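Local coordinates for alpha-1,4-endofucoidanase (Mariniflexile fucanivorans, PDB 6DLH), which hydrolyses fucoidan internally as a retaining glycoside hydrolase of family 107, this chain pairing the catalytic domain with three Ig-like domains, at residues K135-A139 against A140-T144. Residues are numbered along the deposited sequence; the frame is centred on the assembly and turned at random.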
ATOM      1  N   LYS A 135       7.465   4.446   7.515  1.00 30.21           N
ATOM      2  CA  LYS A 135       8.815   4.876   7.865  1.00 31.92           C
ATOM      3  C   LYS A 135       9.440   5.679   6.727  1.00 29.02           C
ATOM      4  O   LYS A 135      10.139   6.658   6.972  1.00 30.72           O
ATOM      5  CB  LYS A 135       9.695   3.694   8.299  1.00 35.35           C
ATOM      6  CG  LYS A 135       9.410   3.170   9.702  1.00 40.91           C
ATOM      7  CD  LYS A 135      10.120   1.874  10.045  1.00 45.38           C
ATOM      8  CE  LYS A 135      11.504   2.105  10.613  1.00 48.21           C
ATOM      9  NZ  LYS A 135      12.014   0.899  11.309  1.00 51.19           N
ATOM     10  N   ALA A 136       9.170   5.269   5.487  1.00 28.22           N
ATOM     11  CA  ALA A 136       9.627   6.000   4.314  1.00 28.74           C
ATOM     12  C   ALA A 136       9.032   7.411   4.289  1.00 28.45           C
ATOM     13  O   ALA A 136       9.713   8.373   3.930  1.00 28.40           O
ATOM     14  CB  ALA A 136       9.296   5.220   3.062  1.00 27.82           C
ATOM     15  N   LEU A 137       7.766   7.536   4.708  1.00 28.89           N
ATOM     16  CA  LEU A 137       7.110   8.832   4.728  1.00 28.85           C
ATOM     17  C   LEU A 137       7.714   9.710   5.820  1.00 30.37           C
ATOM     18  O   LEU A 137       7.947  10.900   5.600  1.00 30.69           O
ATOM     19  CB  LEU A 137       5.601   8.647   4.925  1.00 27.85           C
ATOM     20  CG  LEU A 137       4.819   8.240   3.676  1.00 28.34           C
ATOM     21  CD1 LEU A 137       3.391   7.843   4.038  1.00 27.15           C
ATOM     22  CD2 LEU A 137       4.821   9.364   2.649  1.00 25.65           C
ATOM     23  N   ARG A 138       7.965   9.105   6.989  1.00 31.84           N
ATOM     24  CA  ARG A 138       8.621   9.790   8.094  1.00 30.93           C
ATOM     25  C   ARG A 138       9.979  10.302   7.624  1.00 30.61           C
ATOM     26  O   ARG A 138      10.300  11.474   7.800  1.00 30.80           O
ATOM     27  CB  ARG A 138       8.786   8.856   9.299  1.00 34.18           C
ATOM     28  CG  ARG A 138       9.650   9.420  10.421  1.00 36.07           C
ATOM     29  CD  ARG A 138       9.117  10.703  11.047  1.00 37.82           C
ATOM     30  NE  ARG A 138       7.795  10.545  11.650  1.00 39.00           N
ATOM     31  CZ  ARG A 138       7.564  10.145  12.896  1.00 40.77           C
ATOM     32  NH1 ARG A 138       8.571   9.964  13.736  1.00 40.59           N
ATOM     33  NH2 ARG A 138       6.327   9.906  13.292  1.00 38.30           N
ATOM     34  N   ALA A 139      10.770   9.416   7.010  1.00 29.56           N
ATOM     35  CA  ALA A 139      12.124   9.783   6.625  1.00 30.20           C
ATOM     36  C   ALA A 139      12.072  10.899   5.584  1.00 31.64           C
ATOM     37  O   ALA A 139      13.000  11.703   5.495  1.00 33.78           O
ATOM     38  CB  ALA A 139      12.885   8.574   6.135  1.00 27.97           C
ATOM     39  N   ALA A 140      10.956  10.963   4.840  1.00 31.60           N
ATOM     40  CA  ALA A 140      10.792  11.908   3.744  1.00 29.06           C
ATOM     41  C   ALA A 140      10.219  13.228   4.256  1.00 29.63           C
ATOM     42  O   ALA A 140      10.006  14.158   3.476  1.00 28.16           O
ATOM     43  CB  ALA A 140       9.931  11.303   2.660  1.00 29.33           C
ATOM     44  N   GLY A 141       9.978  13.301   5.573  1.00 28.83           N
ATOM     45  CA  GLY A 141       9.564  14.536   6.213  1.00 29.07           C
ATOM     46  C   GLY A 141       8.049  14.752   6.203  1.00 29.00           C
ATOM     47  O   GLY A 141       7.596  15.876   6.419  1.00 29.35           O
ATOM     48  N   LEU A 142       7.281  13.667   6.023  1.00 29.63           N
ATOM     49  CA  LEU A 142       5.839  13.735   5.812  1.00 30.36           C
ATOM     50  C   LEU A 142       5.084  13.043   6.949  1.00 30.24           C
ATOM     51  O   LEU A 142       5.539  12.031   7.472  1.00 30.17           O
ATOM     52  CB  LEU A 142       5.501  13.075   4.466  1.00 29.54           C
ATOM     53  CG  LEU A 142       6.011  13.789   3.208  1.00 30.58           C
ATOM     54  CD1 LEU A 142       5.915  12.891   1.980  1.00 29.26           C
ATOM     55  CD2 LEU A 142       5.259  15.091   2.960  1.00 29.60           C
ATOM     56  N   ARG A 143       3.906  13.589   7.290  1.00 30.69           N
ATOM     57  CA  ARG A 143       2.948  12.976   8.203  1.00 29.97           C
ATOM     58  C   ARG A 143       2.085  11.998   7.412  1.00 29.56           C
ATOM     59  O   ARG A 143       2.211  11.915   6.193  1.00 28.48           O
ATOM     60  CB  ARG A 143       2.119  14.057   8.914  1.00 31.15           C
ATOM     61  CG  ARG A 143       2.886  14.770  10.019  1.00 32.23           C
ATOM     62  CD  ARG A 143       2.312  16.088  10.504  1.00 34.15           C
ATOM     63  NE  ARG A 143       1.686  15.873  11.793  1.00 38.59           N
ATOM     64  CZ  ARG A 143       2.115  16.350  12.956  1.00 36.95           C
ATOM     65  NH1 ARG A 143       2.816  17.471  13.018  1.00 36.51           N
ATOM     66  NH2 ARG A 143       1.822  15.695  14.060  1.00 36.52           N
ATOM     67  N   THR A 144       1.238  11.233   8.113  1.00 29.55           N
ATOM     68  CA  THR A 144       0.456  10.192   7.461  1.00 29.85           C
ATOM     69  C   THR A 144      -1.007  10.265   7.901  1.00 28.48           C
ATOM     70  O   THR A 144      -1.318  10.690   9.016  1.00 27.73           O
ATOM     71  CB  THR A 144       1.057   8.797   7.692  1.00 31.39           C
ATOM     72  OG1 THR A 144       0.737   8.418   9.031  1.00 35.12           O
ATOM     73  CG2 THR A 144       2.559   8.767   7.519  1.00 29.41           C
TER
HETATM   74  O   HOH W   1       5.686  10.471   9.590  1.00 33.48           O
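Across the end of the helix, the guanidinium of Arg138 reaches Leu142 through one water, which lies in the guanidinium plane at its edge. Arg138 NE donates to this water at 2.9 Å, and the water in turn donates a hydrogen bond to Leu142 O at 2.6 Å. A long, flexible arginine suits this place: CG stands anti to the backbone N (chi1 171°), and the chain then folds at chi2 and chi3, bringing NE round to the water beside the Leu142 carbonyl, while NH2 makes a weak ion pair with Asp218.

The helix closes in a Schellman motif. Leu142 N binds Leu137 O at 2.9 Å with an N-H...O angle of 157°, and Gly141 N binds Arg138 O from above the carbonyl plane. Gly141 has positive phi, where a CB would jam against the preceding carbonyl O, so glycine fits the turn. Ala140 N makes weak bonds to both Ala136 O and Leu137 O; its small methyl fits close to the same carbonyls, with CB 3.2 Å from Ala136 O.

On the buried side, the branched side chains of Leu137, Leu142 and Thr144 meet through their methyl groups. Leu137 divides its methyls, CD2 meeting Leu142 CD1 at 3.8 Å and CD1 meeting Thr144 CG2 at 3.7 Å. Thr144 suits both environments, its methyl facing leucine while OG1 bonds Leu219 O.

The turn closes a beta-alpha-beta crossover: it leads from helix 129-139 into strand 143-149, parallel and next to strand 80-84 in the sheet. Leu137 and Leu142 pack on Val81 of that neighbour, and Ala136, Leu137 and Ala140 meet Leu69 of helix 66-71.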